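Local coordinates for cytochrome c-552 (Thiobacillus ferrooxidans, PDB 1H1O), which carries electrons in the periplasm as a diheme, high-potential c-type cytochrome of the cytochrome c4 kind, at residues Asn167-Val170 and Ala171-Lys174; Glu102-Ala105 and Ile106-Gly110; Gln147-Tyr150 and Phe151-Thr155; Ala70-Ser73 and Ala74-Thr77. All blocks are in the same frame, centred on the assembly; numbering follows the deposited sequence.

Interaction 1: residues Asn167-Val170 and Ala171-Lys174; sequences NITV and AQMK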
# COMPACT_ATOMS: atom_id res chain seq x y z
N ASN A 167 14.83 -2.34 -10.03
CA ASN A 167 15.76 -3.41 -9.72
C ASN A 167 15.35 -4.38 -8.63
O ASN A 167 16.09 -5.30 -8.32
CB ASN A 167 17.11 -2.81 -9.34
CG ASN A 167 17.62 -1.87 -10.39
OD1 ASN A 167 18.08 -0.78 -10.09
ND2 ASN A 167 17.53 -2.29 -11.64
N ILE A 168 14.18 -4.20 -8.04
CA ILE A 168 13.77 -5.11 -6.99
C ILE A 168 13.38 -6.45 -7.58
O ILE A 168 12.59 -6.52 -8.53
CB ILE A 168 12.58 -4.55 -6.19
CG1 ILE A 168 12.92 -3.15 -5.67
CG2 ILE A 168 12.25 -5.48 -5.02
CD1 ILE A 168 11.72 -2.39 -5.09
N THR A 169 13.94 -7.52 -7.04
CA THR A 169 13.61 -8.86 -7.51
C THR A 169 12.40 -9.36 -6.70
O THR A 169 12.05 -8.79 -5.64
CB THR A 169 14.75 -9.86 -7.26
OG1 THR A 169 14.93 -9.99 -5.84
CG2 THR A 169 16.06 -9.39 -7.90
N VAL A 170 11.77 -10.42 -7.19
CA VAL A 170 10.62 -11.01 -6.52
C VAL A 170 11.03 -11.42 -5.11
O VAL A 170 10.29 -11.22 -4.16
CB VAL A 170 10.11 -12.25 -7.27
CG1 VAL A 170 9.04 -12.95 -6.46
CG2 VAL A 170 9.56 -11.85 -8.63
N ALA A 171 12.22 -12.00 -4.99
CA ALA A 171 12.71 -12.43 -3.70
C ALA A 171 12.78 -11.28 -2.69
O ALA A 171 12.34 -11.43 -1.55
CB ALA A 171 14.07 -13.07 -3.86
N GLN A 172 13.32 -10.14 -3.10
CA GLN A 172 13.43 -8.98 -2.23
C GLN A 172 12.05 -8.39 -1.94
O GLN A 172 11.79 -7.91 -0.83
CB GLN A 172 14.34 -7.92 -2.86
CG GLN A 172 15.78 -8.39 -3.04
CD GLN A 172 16.58 -7.50 -4.00
OE1 GLN A 172 16.03 -6.93 -4.94
NE2 GLN A 172 17.89 -7.42 -3.78
N MET A 173 11.17 -8.40 -2.94
CA MET A 173 9.81 -7.89 -2.73
C MET A 173 9.20 -8.63 -1.55
O MET A 173 8.54 -8.02 -0.71
CB MET A 173 8.93 -8.14 -3.95
CG MET A 173 9.22 -7.27 -5.14
SD MET A 173 8.07 -7.67 -6.46
CE MET A 173 8.76 -6.67 -7.78
N LYS A 174 9.44 -9.93 -1.50
CA LYS A 174 8.91 -10.77 -0.42
C LYS A 174 9.52 -10.37 0.93
O LYS A 174 8.82 -10.33 1.95
CB LYS A 174 9.21 -12.24 -0.72
CG LYS A 174 8.48 -12.80 -1.94
CD LYS A 174 8.84 -14.26 -2.15
CE LYS A 174 8.00 -14.90 -3.25
NZ LYS A 174 8.38 -16.32 -3.45

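Interaction 2: residues Glu102-Ala105 and Ile106-Gly110; sequences EGKA and IFNQG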
# COMPACT_ATOMS: atom_id res chain seq x y z
N GLU A 102 15.75 -9.66 6.28
CA GLU A 102 16.17 -9.27 4.94
C GLU A 102 15.47 -7.98 4.55
O GLU A 102 16.11 -7.01 4.17
CB GLU A 102 15.76 -10.36 3.96
CG GLU A 102 16.29 -11.71 4.32
CD GLU A 102 17.77 -11.74 4.18
OE1 GLU A 102 18.39 -12.74 4.59
OE2 GLU A 102 18.32 -10.75 3.66
N GLY A 103 14.14 -8.00 4.63
CA GLY A 103 13.34 -6.85 4.27
C GLY A 103 13.67 -5.64 5.10
O GLY A 103 13.60 -4.51 4.60
N LYS A 104 14.02 -5.85 6.37
CA LYS A 104 14.33 -4.71 7.22
C LYS A 104 15.57 -4.00 6.71
O LYS A 104 15.60 -2.77 6.61
CB LYS A 104 14.54 -5.13 8.67
CG LYS A 104 14.79 -3.93 9.59
CD LYS A 104 14.90 -4.33 11.05
CE LYS A 104 15.03 -3.09 11.91
NZ LYS A 104 15.50 -3.41 13.28
N ALA A 105 16.60 -4.78 6.39
CA ALA A 105 17.85 -4.22 5.90
C ALA A 105 17.58 -3.46 4.61
O ALA A 105 18.09 -2.37 4.40
CB ALA A 105 18.86 -5.33 5.66
N ILE A 106 16.74 -4.05 3.76
CA ILE A 106 16.39 -3.42 2.49
C ILE A 106 15.64 -2.12 2.73
O ILE A 106 15.96 -1.08 2.17
CB ILE A 106 15.50 -4.34 1.65
CG1 ILE A 106 16.32 -5.53 1.15
CG2 ILE A 106 14.91 -3.57 0.48
CD1 ILE A 106 15.47 -6.70 0.58
N PHE A 107 14.62 -2.19 3.56
CA PHE A 107 13.81 -1.00 3.81
C PHE A 107 14.63 0.16 4.36
O PHE A 107 14.49 1.31 3.88
CB PHE A 107 12.68 -1.32 4.80
CG PHE A 107 11.73 -0.18 5.00
CD1 PHE A 107 10.70 0.02 4.11
CD2 PHE A 107 11.92 0.72 6.03
CE1 PHE A 107 9.86 1.12 4.23
CE2 PHE A 107 11.10 1.83 6.18
CZ PHE A 107 10.07 2.04 5.27
N ASN A 108 15.46 -0.13 5.36
CA ASN A 108 16.25 0.91 6.02
C ASN A 108 17.57 1.26 5.34
O ASN A 108 17.96 2.42 5.32
CB ASN A 108 16.56 0.52 7.47
CG ASN A 108 15.32 0.31 8.30
OD1 ASN A 108 14.33 1.02 8.16
ND2 ASN A 108 15.37 -0.66 9.20
N GLN A 109 18.24 0.25 4.78
CA GLN A 109 19.54 0.49 4.16
C GLN A 109 19.56 0.41 2.65
O GLN A 109 20.47 0.93 2.01
CB GLN A 109 20.55 -0.50 4.73
CG GLN A 109 20.58 -0.54 6.25
CD GLN A 109 21.72 -1.39 6.79
OE1 GLN A 109 22.90 -0.99 6.74
NE2 GLN A 109 21.39 -2.57 7.31
N GLY A 110 18.56 -0.23 2.06
CA GLY A 110 18.53 -0.38 0.63
C GLY A 110 19.66 -1.33 0.29
O GLY A 110 20.24 -1.93 1.19

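Interaction 3: residues Gln147-Tyr150 and Phe151-Thr155; sequences QLTY and FHNGT. With ZN (zinc ion), chain H; HEM (protoporphyrin IX containing Fe), chain C.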
# COMPACT_ATOMS: atom_id res chain seq x y z
N GLN A 147 1.86 -4.75 -5.24
CA GLN A 147 2.11 -3.40 -5.70
C GLN A 147 3.55 -3.26 -6.22
O GLN A 147 3.78 -2.59 -7.21
CB GLN A 147 1.82 -2.41 -4.58
CG GLN A 147 0.37 -2.53 -4.09
CD GLN A 147 -0.61 -2.45 -5.24
OE1 GLN A 147 -1.55 -3.25 -5.34
NE2 GLN A 147 -0.39 -1.49 -6.13
N LEU A 148 4.50 -3.92 -5.58
CA LEU A 148 5.87 -3.84 -6.06
C LEU A 148 5.92 -4.47 -7.45
O LEU A 148 6.65 -4.02 -8.33
CB LEU A 148 6.81 -4.55 -5.08
CG LEU A 148 7.00 -3.73 -3.81
CD1 LEU A 148 7.89 -4.48 -2.83
CD2 LEU A 148 7.60 -2.36 -4.18
N THR A 149 5.11 -5.50 -7.66
CA THR A 149 5.06 -6.16 -8.95
C THR A 149 4.50 -5.18 -9.99
O THR A 149 5.04 -5.06 -11.10
CB THR A 149 4.17 -7.40 -8.88
OG1 THR A 149 4.69 -8.28 -7.87
CG2 THR A 149 4.14 -8.14 -10.22
N TYR A 150 3.43 -4.49 -9.63
CA TYR A 150 2.79 -3.51 -10.52
C TYR A 150 3.74 -2.35 -10.84
O TYR A 150 3.74 -1.83 -11.95
CB TYR A 150 1.52 -2.96 -9.86
CG TYR A 150 0.31 -3.87 -9.83
CD1 TYR A 150 -0.61 -3.77 -8.80
CD2 TYR A 150 0.05 -4.79 -10.86
CE1 TYR A 150 -1.76 -4.54 -8.78
CE2 TYR A 150 -1.11 -5.57 -10.85
CZ TYR A 150 -2.02 -5.44 -9.80
OH TYR A 150 -3.18 -6.18 -9.73
N PHE A 151 4.51 -1.94 -9.85
CA PHE A 151 5.47 -0.85 -10.03
C PHE A 151 6.64 -1.31 -10.90
O PHE A 151 7.11 -0.58 -11.76
CB PHE A 151 6.02 -0.39 -8.68
CG PHE A 151 5.05 0.44 -7.88
CD1 PHE A 151 4.43 1.54 -8.46
CD2 PHE A 151 4.83 0.18 -6.54
CE1 PHE A 151 3.60 2.38 -7.70
CE2 PHE A 151 4.00 1.02 -5.78
CZ PHE A 151 3.40 2.11 -6.36
N HIS A 152 7.09 -2.53 -10.63
CA HIS A 152 8.19 -3.12 -11.37
C HIS A 152 7.71 -3.36 -12.79
O HIS A 152 8.45 -3.16 -13.75
CB HIS A 152 8.59 -4.43 -10.72
CG HIS A 152 9.80 -5.06 -11.34
ND1 HIS A 152 11.07 -4.57 -11.16
CD2 HIS A 152 9.91 -6.12 -12.17
CE1 HIS A 152 11.92 -5.30 -11.85
NE2 HIS A 152 11.25 -6.25 -12.48
N ASN A 153 6.46 -3.77 -12.91
CA ASN A 153 5.82 -4.02 -14.21
C ASN A 153 5.57 -2.75 -14.99
O ASN A 153 5.65 -2.74 -16.21
CB ASN A 153 4.45 -4.68 -14.02
CG ASN A 153 4.54 -6.16 -13.90
OD1 ASN A 153 3.55 -6.83 -13.59
ND2 ASN A 153 5.73 -6.70 -14.17
N GLY A 154 5.23 -1.68 -14.27
CA GLY A 154 4.90 -0.43 -14.92
C GLY A 154 3.39 -0.35 -15.08
O GLY A 154 2.85 0.64 -15.58
N THR A 155 2.68 -1.39 -14.64
CA THR A 155 1.23 -1.37 -14.77
C THR A 155 0.60 -0.39 -13.77
O THR A 155 -0.50 0.13 -14.00
CB THR A 155 0.65 -2.80 -14.68
OG1 THR A 155 1.12 -3.45 -13.49
CG2 THR A 155 1.12 -3.62 -15.88
ZN ZN H . 11.85 -7.54 -14.28
CHA HEM C . 4.20 3.61 -2.69
CHB HEM C . 7.32 0.15 -1.60
CHC HEM C . 10.88 3.38 -1.88
CHD HEM C . 7.76 6.81 -2.91
C1A HEM C . 4.73 2.37 -2.37
C2A HEM C . 3.97 1.15 -2.23
C3A HEM C . 4.83 0.16 -1.91
C4A HEM C . 6.14 0.80 -1.87
CMA HEM C . 4.57 -1.29 -1.65
CAA HEM C . 2.49 1.05 -2.42
CBA HEM C . 1.69 1.40 -1.17
CGA HEM C . 0.33 1.14 -1.27
O1A HEM C . -0.31 1.27 -0.19
O2A HEM C . -0.24 0.83 -2.32
C1B HEM C . 8.56 0.75 -1.59
C2B HEM C . 9.78 0.02 -1.34
C3B HEM C . 10.78 0.93 -1.45
C4B HEM C . 10.17 2.20 -1.72
CMB HEM C . 9.83 -1.46 -1.06
CAB HEM C . 12.25 0.76 -1.36
CBB HEM C . 12.81 -0.36 -2.29
C1C HEM C . 10.36 4.59 -2.16
C2C HEM C . 11.12 5.81 -2.33
C3C HEM C . 10.21 6.76 -2.65
C4C HEM C . 8.93 6.15 -2.64
CMC HEM C . 12.63 5.87 -2.19
CAC HEM C . 10.40 8.25 -2.98
CBC HEM C . 11.45 8.50 -4.11
C1D HEM C . 6.50 6.25 -2.94
C2D HEM C . 5.29 7.00 -3.26
C3D HEM C . 4.30 6.11 -3.21
C4D HEM C . 4.90 4.80 -2.85
CMD HEM C . 5.25 8.46 -3.58
CAD HEM C . 2.83 6.30 -3.47
CBD HEM C . 2.57 6.34 -5.04
CGD HEM C . 1.30 6.88 -5.39
O1D HEM C . 1.07 8.14 -5.23
O2D HEM C . 0.40 6.14 -5.85
NA HEM C . 6.04 2.15 -2.15
NB HEM C . 8.81 2.09 -1.82
NC HEM C . 9.00 4.82 -2.35
ND HEM C . 6.23 4.92 -2.69
FE HEM C . 7.53 3.51 -2.23

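Interaction 4: residues Ala70-Ser73 and Ala74-Thr77; sequences ALDS and AKIT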
# COMPACT_ATOMS: atom_id res chain seq x y z
N ALA A 70 -18.25 6.19 -8.43
CA ALA A 70 -19.41 6.76 -7.74
C ALA A 70 -19.00 7.65 -6.59
O ALA A 70 -19.77 7.87 -5.67
CB ALA A 70 -20.31 5.63 -7.23
N LEU A 71 -17.78 8.17 -6.64
CA LEU A 71 -17.30 9.04 -5.58
C LEU A 71 -17.03 10.44 -6.09
O LEU A 71 -16.51 10.62 -7.19
CB LEU A 71 -16.01 8.49 -4.97
CG LEU A 71 -16.02 7.10 -4.35
CD1 LEU A 71 -14.67 6.86 -3.69
CD2 LEU A 71 -17.12 6.97 -3.33
N ASP A 72 -17.41 11.43 -5.29
CA ASP A 72 -17.19 12.83 -5.63
C ASP A 72 -16.06 13.34 -4.74
O ASP A 72 -15.65 12.66 -3.79
CB ASP A 72 -18.47 13.65 -5.40
CG ASP A 72 -18.94 13.64 -3.95
OD1 ASP A 72 -19.96 14.29 -3.64
OD2 ASP A 72 -18.29 12.98 -3.11
N SER A 73 -15.56 14.54 -5.03
CA SER A 73 -14.47 15.12 -4.25
C SER A 73 -14.76 15.07 -2.75
O SER A 73 -13.90 14.71 -1.95
CB SER A 73 -14.23 16.57 -4.68
OG SER A 73 -13.83 16.63 -6.04
N ALA A 74 -16.00 15.42 -2.39
CA ALA A 74 -16.41 15.43 -1.00
C ALA A 74 -16.31 14.08 -0.31
O ALA A 74 -15.82 13.99 0.82
CB ALA A 74 -17.83 15.96 -0.89
N LYS A 75 -16.79 13.03 -0.96
CA LYS A 75 -16.73 11.70 -0.38
C LYS A 75 -15.30 11.20 -0.33
O LYS A 75 -14.87 10.64 0.68
CB LYS A 75 -17.59 10.71 -1.17
CG LYS A 75 -18.82 10.22 -0.41
CD LYS A 75 -19.90 11.31 -0.26
CE LYS A 75 -19.53 12.39 0.75
NZ LYS A 75 -20.50 13.53 0.69
N ILE A 76 -14.58 11.41 -1.42
CA ILE A 76 -13.19 10.98 -1.46
C ILE A 76 -12.51 11.51 -0.21
O ILE A 76 -11.92 10.76 0.55
CB ILE A 76 -12.47 11.51 -2.71
CG1 ILE A 76 -12.95 10.71 -3.92
CG2 ILE A 76 -10.96 11.40 -2.55
CD1 ILE A 76 -12.33 11.13 -5.23
N THR A 77 -12.64 12.81 0.02
CA THR A 77 -12.04 13.43 1.19
C THR A 77 -12.63 12.88 2.49
O THR A 77 -11.91 12.64 3.46
CB THR A 77 -12.25 14.94 1.17
OG1 THR A 77 -11.64 15.48 -0.02
CG2 THR A 77 -11.63 15.59 2.41

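Interaction 1: residues Asn167-Val170 and Ala171-Lys174
Thr169 and Gln172 form a capping box at the start of helix 170-182. Thr169 is the N-cap. Its OG1 accepts the backbone N-H of Gln172 at 3.2 Å, in a nearly straight bond (165°). The hydroxyl can do this because chi1 of 64° sets OG1 between the backbone N and the carbonyl carbon.

The Gln172 side chain returns the bond. Its CB lies 3.7 Å from Thr169 OG1, and CG comes closer, at 3.3 Å from the same oxygen. CD stays beside that hydroxyl. At the tip, OE1 accepts the backbone N-H of Thr169 at 3.0 Å, with the donor tilted 26° from the plane of the Gln172 amide carbonyl. The Thr169 hydroxyl adds a weak bond to OE1. The other branch of the amide, NE2, donates to Glu114. Both ends of the amide are thus held, which fixes its rotation. With an alanine here the N-H of Thr169 would probably lose its acceptor, and Glu114 the amide that donates to it.

Behind the box, Met173 N bonds to Thr169 O as the first turn begins. Ile168 is buried and touches heme c #2, and Met173 packs on helix 141-153. The two side chains also cross each other here. Ile168 CG2 meets Met173 CG at 3.5 Å.

Interaction 2: residues Glu102-Ala105 and Ile106-Gly110
The shortest bonds between Glu102-Ala105 and Ile106-Gly110 are backbone ones, along the last turns of alpha-helix 100-109. Phe107 N donates to Gly103 O at 2.7 Å, and Gln109 N donates to Ala105 O at 2.7 Å. Asn108 N to Lys104 O and Ile106 N to Glu102 O continue the same i to i+4 ladder.

The ladder ends at Gly110. Its N bonds to Ile106 O at 2.7 Å and has a weak further bond to Ala105 O, so Ala105 O takes two donors. Gly110 then leaves the helix with a positive phi of 69°, a value that favours glycine.

The side chains lie against this backbone. Ile106 CG1 sits 3.4 Å from Glu102 O, and Phe107 CB is 3.3 Å from Gly103 O. With CG opposite its backbone N (chi1 -174°), the Phe107 ring leads away from the preceding turn. It reaches Met120 and His123, the predicted axial ligand of heme c #2, and also touches Leu180. Ile106 faces Val176 of helix 170-182. This fits the packing of N- and C-terminal helices in the cytochrome c fold. Lys104 runs extended, crosses the Asn108 side chain and touches Tyr179 of helix 170-182. Gln109 runs extended alongside Ala105, with its CB 3.1 Å from Ala105 O.

Interaction 3: residues Gln147-Tyr150 and Phe151-Thr155
Gln147-Tyr150 and Phe151-Thr155 meet as neighbouring turns at the C-terminal end of helix 141-153, beside heme c #2. Backbone bonds join them, among them His152 N to Leu148 O at 2.8 Å. The helix stops at Gly154, where a side chain would jam against the preceding carbonyl.

Leu148 CD2 lies 3.6 Å from the heme methine CHB, while Phe151 brings CE2 to 3.6 Å from C2A. The propionate carbon CAA lies at the edge of the Phe151 ring, in its plane. On the helix side, Phe151 CD2 lies 3.0 Å from the backbone Gln147 O. A serine in place of Phe151 would probably open a gap between this turn and the face of the heme over pyrrole A.

His152 points off another side of the helix. Its CG stands opposite the backbone N (chi1 -175°), and NE2 binds a zinc ion at 2.3 Å. Its ND1 is bonded to Ala165 O, which sets the ring's rotation. Tyr150 reaches the other domain, where its OH bonds to Asn59 N. Gln147 and Tyr150 also line the heme c #1 pocket, so the helix lies between the domains. Leu148 and Phe151 line the heme pocket of a class I cytochrome c domain.

Interaction 4: residues Ala70-Ser73 and Ala74-Thr77
The backbone turns from an extended loop at Leu71 and Asp72 into helix 73-85, and Ile76 N bonds almost straight (176°) to Asp72 O at 2.9 Å. Thr77 N to Ser73 O is the next rung.

Asp72 is the N-cap. Its chi1 of 61° swings the carboxylate back over the first turn. There OD2 accepts the backbone N-H of Lys75 at 2.6 Å. The N-H meets OD2 on its syn side, 30° out of the carboxylate plane. The negative group at this end is also likely to interact favourably with the helix dipole. Lys75 bends at chi2 and chi3 and curls past the same oxygen, with CB 3.1 Å from OD2. Its NZ stays 4.4 Å from Asp72 OD1. The charges are opposite and near, but this is too far for a salt bridge.

On the inner side, Leu71 CB meets Ile76 CG1 at 3.9 Å. The two form an apolar patch below the cap, and Leu71 also touches heme c #1. Thr77 OG1 is hydrogen-bonded to Glu44. Leu71 and Ile76 both pack on Leu47, and Ile76 also touches Lys48, so the start of helix 73-85 rests against helix 40-51.

In the fold
The order along the chain is interaction 4, 2, 3, 1. Interaction 4 belongs to the first cytochrome c domain and the other three to the second. The centre of interaction 4 lies about 35 Å from that of interaction 1, across the chain's centre. Interaction 1 touches both its neighbours. Gln172 CB meets Ile106 CD1 of interaction 2, and Met173 CE meets Leu148 O of interaction 3. Helix 170-182 therefore joins helices 100-109 and 141-153, while interactions 2 and 3 do not touch. Interactions 1 and 4 both hold N-caps, a capping box in one and an aspartate cap in the other, each next to its own heme. The protein thus has one heme per domain.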